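Local structure of esterase (Rhizomucor miehei CAU432, 4WY8) at residues A[9-14]-A[291-296]; A[140-145]-A[156-161]; A[245-250]-A[268-273]. The protein hydrolyses carboxylic ester bonds as a fungal carboxylesterase of the alpha/beta hydrolase fold, probably through a serine nucleophile. One frame throughout, in Å; residues are numbered along the deposited sequence. Where two conformers were deposited one is given.

Interaction 1: residues A[9-14]-A[291-296]; sequences PYCQNI and HGIFNL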
# COMPACT_ATOMS: atom_id res chain seq x y z
N PRO A 9 9.08 -10.56 12.13
CA PRO A 9 9.75 -11.84 12.40
C PRO A 9 10.44 -12.49 11.18
O PRO A 9 11.62 -12.84 11.27
CB PRO A 9 8.60 -12.74 12.91
CG PRO A 9 7.41 -11.77 13.19
CD PRO A 9 7.92 -10.37 13.02
N TYR A 10 9.73 -12.66 10.08
CA TYR A 10 10.31 -13.29 8.89
C TYR A 10 11.56 -12.53 8.42
O TYR A 10 12.63 -13.14 8.19
CB TYR A 10 9.25 -13.34 7.78
CG TYR A 10 9.65 -14.03 6.49
CD1 TYR A 10 9.09 -15.26 6.13
CD2 TYR A 10 10.54 -13.43 5.60
CE1 TYR A 10 9.43 -15.87 4.93
CE2 TYR A 10 10.89 -14.04 4.41
CZ TYR A 10 10.33 -15.25 4.07
OH TYR A 10 10.68 -15.84 2.88
N CYS A 11 11.42 -11.21 8.30
CA CYS A 11 12.47 -10.33 7.79
C CYS A 11 13.65 -10.27 8.76
O CYS A 11 14.81 -10.18 8.34
CB CYS A 11 11.90 -8.92 7.53
SG CYS A 11 10.87 -8.78 6.01
N GLN A 12 13.35 -10.32 10.06
CA GLN A 12 14.40 -10.44 11.07
C GLN A 12 15.21 -11.71 10.83
O GLN A 12 16.45 -11.69 10.70
CB GLN A 12 13.79 -10.45 12.47
CG GLN A 12 14.81 -10.50 13.59
CD GLN A 12 15.60 -9.20 13.72
OE1 GLN A 12 15.03 -8.13 13.96
NE2 GLN A 12 16.92 -9.30 13.55
N ASN A 13 14.48 -12.82 10.73
CA ASN A 13 15.08 -14.11 10.49
C ASN A 13 16.01 -14.08 9.28
O ASN A 13 17.15 -14.54 9.36
CB ASN A 13 14.01 -15.17 10.26
CG ASN A 13 14.60 -16.54 10.08
OD1 ASN A 13 15.26 -17.06 10.98
ND2 ASN A 13 14.44 -17.11 8.88
N ILE A 14 15.52 -13.53 8.17
CA ILE A 14 16.33 -13.42 6.96
C ILE A 14 17.58 -12.58 7.22
O ILE A 14 18.69 -12.98 6.86
CB ILE A 14 15.56 -12.78 5.79
CG1 ILE A 14 14.40 -13.67 5.34
CG2 ILE A 14 16.54 -12.41 4.66
CD1 ILE A 14 14.83 -15.00 4.69
N HIS A 291 14.85 -5.34 2.32
CA HIS A 291 15.07 -5.68 0.94
C HIS A 291 15.22 -7.20 0.76
O HIS A 291 15.83 -7.87 1.60
CB HIS A 291 16.31 -4.94 0.44
CG HIS A 291 16.46 -4.91 -1.04
ND1 HIS A 291 16.20 -3.77 -1.79
CD2 HIS A 291 16.89 -5.84 -1.93
CE1 HIS A 291 16.44 -4.02 -3.07
NE2 HIS A 291 16.86 -5.27 -3.18
N GLY A 292 14.69 -7.72 -0.34
CA GLY A 292 14.95 -9.09 -0.75
C GLY A 292 13.87 -10.13 -0.48
O GLY A 292 14.08 -11.34 -0.67
N ILE A 293 12.68 -9.67 -0.11
CA ILE A 293 11.64 -10.63 0.21
C ILE A 293 11.08 -11.32 -1.03
O ILE A 293 10.41 -12.34 -0.92
CB ILE A 293 10.53 -9.98 1.04
CG1 ILE A 293 9.90 -8.78 0.34
CG2 ILE A 293 11.11 -9.53 2.39
CD1 ILE A 293 8.85 -8.11 1.24
N PHE A 294 11.36 -10.78 -2.22
CA PHE A 294 10.79 -11.37 -3.44
C PHE A 294 11.74 -12.24 -4.27
O PHE A 294 11.38 -12.69 -5.37
CB PHE A 294 10.22 -10.25 -4.33
CG PHE A 294 9.04 -9.57 -3.73
CD1 PHE A 294 7.85 -10.26 -3.57
CD2 PHE A 294 9.11 -8.25 -3.31
CE1 PHE A 294 6.74 -9.64 -2.99
CE2 PHE A 294 8.02 -7.62 -2.73
CZ PHE A 294 6.83 -8.31 -2.58
N ASN A 295 12.94 -12.52 -3.74
CA ASN A 295 13.88 -13.43 -4.42
C ASN A 295 14.26 -14.65 -3.60
O ASN A 295 15.40 -15.14 -3.69
CB ASN A 295 15.16 -12.67 -4.80
CG ASN A 295 15.86 -12.06 -3.58
OD1 ASN A 295 15.65 -10.89 -3.25
ND2 ASN A 295 16.74 -12.83 -2.95
N LEU A 296 13.32 -15.16 -2.82
CA LEU A 296 13.58 -16.29 -1.93
C LEU A 296 12.67 -17.47 -2.25
O LEU A 296 11.73 -17.37 -3.07
CB LEU A 296 13.41 -15.85 -0.47
CG LEU A 296 14.25 -14.61 -0.09
CD1 LEU A 296 13.93 -14.15 1.32
CD2 LEU A 296 15.76 -14.83 -0.25
O HOH W 1 9.82 -13.47 1.27

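Interaction 2: residues A[140-145]-A[156-161]; sequences VWVAKE and TKLVVA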
# COMPACT_ATOMS: atom_id res chain seq x y z
N VAL A 140 9.07 -4.61 -26.62
CA VAL A 140 8.73 -4.28 -28.01
C VAL A 140 8.16 -5.49 -28.73
O VAL A 140 7.20 -5.37 -29.48
CB VAL A 140 9.96 -3.74 -28.79
CG1 VAL A 140 9.68 -3.66 -30.29
CG2 VAL A 140 10.39 -2.40 -28.24
N TRP A 141 8.75 -6.65 -28.47
CA TRP A 141 8.26 -7.90 -29.06
C TRP A 141 6.84 -8.22 -28.57
O TRP A 141 5.96 -8.52 -29.38
CB TRP A 141 9.21 -9.04 -28.74
CG TRP A 141 8.91 -10.31 -29.51
CD1 TRP A 141 9.47 -10.69 -30.69
CD2 TRP A 141 7.99 -11.35 -29.15
NE1 TRP A 141 8.95 -11.89 -31.10
CE2 TRP A 141 8.04 -12.32 -30.17
CE3 TRP A 141 7.12 -11.55 -28.07
CZ2 TRP A 141 7.26 -13.48 -30.14
CZ3 TRP A 141 6.34 -12.70 -28.04
CH2 TRP A 141 6.41 -13.65 -29.07
N VAL A 142 6.61 -8.14 -27.26
CA VAL A 142 5.29 -8.44 -26.70
C VAL A 142 4.21 -7.46 -27.18
O VAL A 142 3.07 -7.88 -27.44
CB VAL A 142 5.31 -8.46 -25.13
CG1 VAL A 142 3.90 -8.64 -24.56
CG2 VAL A 142 6.23 -9.55 -24.60
N ALA A 143 4.55 -6.19 -27.31
CA ALA A 143 3.55 -5.17 -27.70
C ALA A 143 3.06 -5.28 -29.15
O ALA A 143 2.01 -4.74 -29.51
CB ALA A 143 4.12 -3.79 -27.47
N LYS A 144 3.83 -5.97 -29.97
CA LYS A 144 3.51 -6.14 -31.38
C LYS A 144 2.30 -7.08 -31.55
O LYS A 144 2.30 -8.20 -31.02
CB LYS A 144 4.77 -6.66 -32.08
CG LYS A 144 4.98 -6.23 -33.50
CD LYS A 144 6.44 -6.56 -33.87
CE LYS A 144 6.80 -6.16 -35.29
NZ LYS A 144 8.28 -6.28 -35.53
N GLU A 145 1.30 -6.64 -32.31
CA GLU A 145 -0.01 -7.32 -32.37
C GLU A 145 0.03 -8.81 -32.65
O GLU A 145 -0.60 -9.61 -31.95
CB GLU A 145 -0.89 -6.68 -33.44
CG GLU A 145 -2.31 -7.23 -33.44
CD GLU A 145 -3.14 -6.78 -34.63
OE1 GLU A 145 -2.57 -6.16 -35.55
OE2 GLU A 145 -4.36 -7.07 -34.64
N THR A 156 -2.72 -4.12 -25.25
CA THR A 156 -3.22 -2.85 -24.72
C THR A 156 -3.15 -2.76 -23.18
O THR A 156 -3.41 -1.70 -22.59
CB THR A 156 -4.67 -2.56 -25.20
OG1 THR A 156 -5.60 -3.43 -24.54
CG2 THR A 156 -4.74 -2.75 -26.70
N LYS A 157 -2.79 -3.87 -22.53
CA LYS A 157 -2.67 -3.88 -21.07
C LYS A 157 -1.25 -4.18 -20.58
O LYS A 157 -1.03 -4.43 -19.39
CB LYS A 157 -3.67 -4.88 -20.48
CG LYS A 157 -5.13 -4.40 -20.62
CD LYS A 157 -6.15 -5.45 -20.18
CE LYS A 157 -7.58 -4.95 -20.41
NZ LYS A 157 -8.59 -5.93 -19.91
N LEU A 158 -0.28 -4.13 -21.48
CA LEU A 158 1.09 -4.43 -21.12
C LEU A 158 1.58 -3.54 -19.97
O LEU A 158 1.39 -2.32 -19.98
CB LEU A 158 2.00 -4.29 -22.35
CG LEU A 158 3.43 -4.84 -22.34
CD1 LEU A 158 3.82 -5.14 -23.75
CD2 LEU A 158 4.39 -3.81 -21.77
N VAL A 159 2.15 -4.17 -18.94
CA VAL A 159 2.80 -3.45 -17.85
C VAL A 159 4.18 -4.04 -17.62
O VAL A 159 4.42 -5.22 -17.90
CB VAL A 159 2.00 -3.53 -16.55
CG1 VAL A 159 0.64 -2.88 -16.72
CG2 VAL A 159 1.87 -4.97 -16.11
N VAL A 160 5.12 -3.22 -17.16
CA VAL A 160 6.43 -3.74 -16.78
C VAL A 160 6.52 -3.73 -15.26
O VAL A 160 5.96 -2.85 -14.60
CB VAL A 160 7.60 -2.92 -17.37
CG1 VAL A 160 7.54 -2.93 -18.88
CG2 VAL A 160 7.55 -1.47 -16.84
N ALA A 161 7.24 -4.70 -14.71
CA ALA A 161 7.36 -4.80 -13.28
C ALA A 161 8.67 -5.46 -12.94
O ALA A 161 9.13 -6.34 -13.67
CB ALA A 161 6.20 -5.59 -12.69

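Interaction 3: residues A[245-250]-A[268-273]; sequences DDLRVL and EAYARK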
# COMPACT_ATOMS: atom_id res chain seq x y z
N ASP A 245 12.07 17.09 -16.92
CA ASP A 245 11.62 16.97 -18.31
C ASP A 245 11.93 15.61 -18.94
O ASP A 245 11.19 15.13 -19.80
CB ASP A 245 12.22 18.08 -19.17
CG ASP A 245 11.33 19.32 -19.23
OD1 ASP A 245 11.03 19.91 -18.17
OD2 ASP A 245 10.93 19.69 -20.36
N ASP A 246 13.04 15.00 -18.55
CA ASP A 246 13.35 13.66 -19.04
C ASP A 246 12.26 12.65 -18.64
O ASP A 246 12.04 11.68 -19.34
CB ASP A 246 14.70 13.20 -18.50
CG ASP A 246 15.90 13.83 -19.23
OD1 ASP A 246 15.76 14.26 -20.40
OD2 ASP A 246 16.98 13.91 -18.60
N LEU A 247 11.60 12.90 -17.51
CA LEU A 247 10.71 11.92 -16.87
C LEU A 247 9.21 12.18 -17.14
O LEU A 247 8.34 11.42 -16.70
CB LEU A 247 10.94 11.92 -15.35
CG LEU A 247 12.33 11.44 -14.93
CD1 LEU A 247 12.52 11.61 -13.43
CD2 LEU A 247 12.58 10.03 -15.40
N ARG A 248 8.91 13.26 -17.87
CA ARG A 248 7.53 13.60 -18.21
C ARG A 248 6.92 12.52 -19.09
O ARG A 248 7.65 11.82 -19.79
CB ARG A 248 7.49 14.95 -18.93
CG ARG A 248 7.94 16.09 -18.05
CD ARG A 248 7.56 17.44 -18.60
NE ARG A 248 8.04 18.48 -17.68
CZ ARG A 248 7.32 18.96 -16.68
NH1 ARG A 248 6.09 18.49 -16.49
NH2 ARG A 248 7.81 19.89 -15.88
N VAL A 249 5.60 12.43 -19.09
CA VAL A 249 4.85 11.44 -19.87
C VAL A 249 5.46 10.02 -19.80
O VAL A 249 5.74 9.35 -20.79
CB VAL A 249 4.63 12.00 -21.35
CG1 VAL A 249 4.57 13.53 -21.33
CG2 VAL A 249 5.69 11.57 -22.36
N LEU A 250 5.66 9.55 -18.58
CA LEU A 250 6.01 8.15 -18.35
C LEU A 250 4.76 7.35 -17.95
O LEU A 250 3.73 7.94 -17.57
CB LEU A 250 7.10 8.04 -17.28
CG LEU A 250 8.49 8.49 -17.73
CD1 LEU A 250 9.49 8.27 -16.62
CD2 LEU A 250 8.92 7.79 -19.00
N GLU A 268 12.36 6.47 -2.94
CA GLU A 268 11.40 7.52 -2.61
C GLU A 268 11.69 8.86 -3.34
O GLU A 268 10.76 9.51 -3.85
CB GLU A 268 11.32 7.69 -1.09
CG GLU A 268 10.77 6.40 -0.43
CD GLU A 268 10.43 6.51 1.05
OE1 GLU A 268 10.61 7.59 1.66
OE2 GLU A 268 9.95 5.49 1.61
N ALA A 269 12.96 9.25 -3.45
CA ALA A 269 13.31 10.46 -4.22
C ALA A 269 12.94 10.32 -5.71
O ALA A 269 12.53 11.30 -6.35
CB ALA A 269 14.78 10.79 -4.06
N TYR A 270 13.10 9.11 -6.26
CA TYR A 270 12.71 8.90 -7.65
C TYR A 270 11.20 9.03 -7.79
O TYR A 270 10.70 9.61 -8.78
CB TYR A 270 13.17 7.54 -8.18
CG TYR A 270 12.87 7.33 -9.65
CD1 TYR A 270 13.47 8.13 -10.62
CD2 TYR A 270 12.02 6.31 -10.08
CE1 TYR A 270 13.22 7.96 -11.98
CE2 TYR A 270 11.76 6.12 -11.46
CZ TYR A 270 12.36 6.96 -12.39
OH TYR A 270 12.14 6.81 -13.75
N ALA A 271 10.47 8.53 -6.80
CA ALA A 271 9.02 8.75 -6.83
C ALA A 271 8.64 10.25 -6.77
O ALA A 271 7.74 10.72 -7.51
CB ALA A 271 8.35 8.00 -5.70
N ARG A 272 9.29 11.00 -5.89
CA ARG A 272 9.06 12.46 -5.86
C ARG A 272 9.34 13.13 -7.20
O ARG A 272 8.54 13.92 -7.67
CB ARG A 272 9.91 13.11 -4.78
CG ARG A 272 9.46 12.77 -3.39
CD ARG A 272 10.14 13.63 -2.33
NE ARG A 272 9.92 13.00 -1.03
CZ ARG A 272 10.76 12.12 -0.49
NH1 ARG A 272 11.88 11.80 -1.13
NH2 ARG A 272 10.48 11.56 0.69
N LYS A 273 10.46 12.78 -7.85
CA LYS A 273 10.72 13.30 -9.20
C LYS A 273 9.62 12.93 -10.21
O LYS A 273 9.26 13.74 -11.07
CB LYS A 273 12.07 12.81 -9.73
CG LYS A 273 13.29 13.52 -9.13
CD LYS A 273 14.47 13.49 -10.10
CE LYS A 273 15.68 14.23 -9.52
NZ LYS A 273 16.79 14.35 -10.51

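Interaction 1: residues A[9-14]-A[291-296]
Leu296 presents one methyl, CD1, to two residues of the N-terminal helix 9-17, Tyr10 and Ile14, which lie one turn apart. The tips of Ile14 and Leu296 run head-on into each other, CD1 to CD1 at 3.6 Å. Tyr10 instead slides past the leucine in the opposite direction: the same methyl sits beside the edge of the ring, near its plane, 4.0 Å from Tyr10 OH. A first torsion of -177° sets the Tyr10 ring opposite the main-chain nitrogen and carries the phenol out from the helix to reach the loop. Ile293 forms the second patch, where its branch methyl CG2 rests 3.7 Å from the sulfur of Cys11, SG. The other branch, CG1, stands between backbone N and carbonyl carbon (chi1 57°) and lies over one face of the neighbouring Phe294 ring, so the two branches serve different partners. Between the two segments a water lies a suspiciously short 2.5 Å from Ile293 O and only weakly bonded to Tyr10 OH, a doubtful bridge. The loop also carries His291, which bonds to Ser164 and Asp261 in what is probably the catalytic triad. Helix and loop thus meet through methyls, a sulfur and a ring edge, consistent with an association resting mainly on exclusion of solvent, while a direct hydrogen bond between Tyr10 OH and Thr298 lies just beyond the contact.

Interaction 2: residues A[140-145]-A[156-161]
A single methyl, Leu158 CD1, carries this contact, fitting against the last turn of helix 130-143 at Val142 and Ala143. The CB of Leu158 already points toward the helix; chi1 of -166° continues that course, so that CD1 arrives there, and the second torsion, 154°, falls some way short of fully extended. Val142 is turned so that CG1 is the branch opposite its own backbone N (chi1 175°), and this methyl meets Leu158 CD1 at 3.6 Å. The two side chains cross obliquely, and Val142 CB is also near, 3.9 Å from Leu158 CD1. The same methyl also reaches the backbone: Ala143 N lies 3.8 Å from Leu158 CD1. The short Ala143 side chain adds its CB at 4.0 Å from the same Leu158 CD1, a purely apolar approach. The leucine thus packs on main chain as well as side chains where the helix ends. Leu158 directly precedes strand 159-163, which runs between strands 83-87 and 188-191 in the central sheet. Pro83 of the first of these touches both Val142 and Leu158, Ile184 touches Ala143, and the contact joins the end of helix 130-143 to the start of a strand inside the sheet.

Interaction 3: residues A[245-250]-A[268-273]
This is a buried apolar contact between a short, weakly bonded helical turn at 244-247 and helix 264-276, made on the flank of the central sheet. Leu247 buries the largest share; its two methyls share the ring carbon CE1 of Tyr270 and differ in their second partner. CD2 approaches the phenol oxygen, Tyr270 OH, at 3.6 Å, while CD1 lies 3.9 Å from Lys273 CB, one helical turn further on. Both methyls are 4.0 Å from Tyr270 CE1, so both prongs of the leucine come to that carbon from the same side, CD1 oblique to the ring. Tyr270 turns its ring beside the carbonyl carbon (chi1 -176°), which swings it across to the other segment; there its hydroxyl end also receives Leu250 CD1 at 4.2 Å, the two side chains meeting at about a right angle. Lys273 touches only by the root of its side chain, and its extended remainder leads off to place NZ on the carbonyl oxygens of Leu240 and Ala242. Ile175 of helix 165-179 touches both Leu247 and Tyr270, adding a third element to the packing. Between the two segments runs strand 253-258, parallel to its sheet neighbours 188-191 and 281-286, so that helix 264-276 is the connecting helix of a right-handed beta-alpha-beta crossover, the repeating unit of the alpha/beta hydrolase fold.

Overall arrangement
The three contacts illustrate how one fold is held by contacts of different reach. Interaction 1 joins segments whose closest ends are 277 residues apart and encloses the other two along the chain, whereas interactions 2 and 3 are local and follow one another in series. None touches another: nearest atoms are about 10 Å apart for 1 and 2, about 11 Å for 1 and 3, and about 9 Å for 2 and 3. Interactions 1 and 2 lie on opposite sides of the chain's centre, their own centres 31 Å apart. Interaction 1 holds the probable catalytic His291; strand 159-163 of interaction 2 leads to Ser164, the probable nucleophile, and Asp261, the likely acid, falls between the segments of interaction 3.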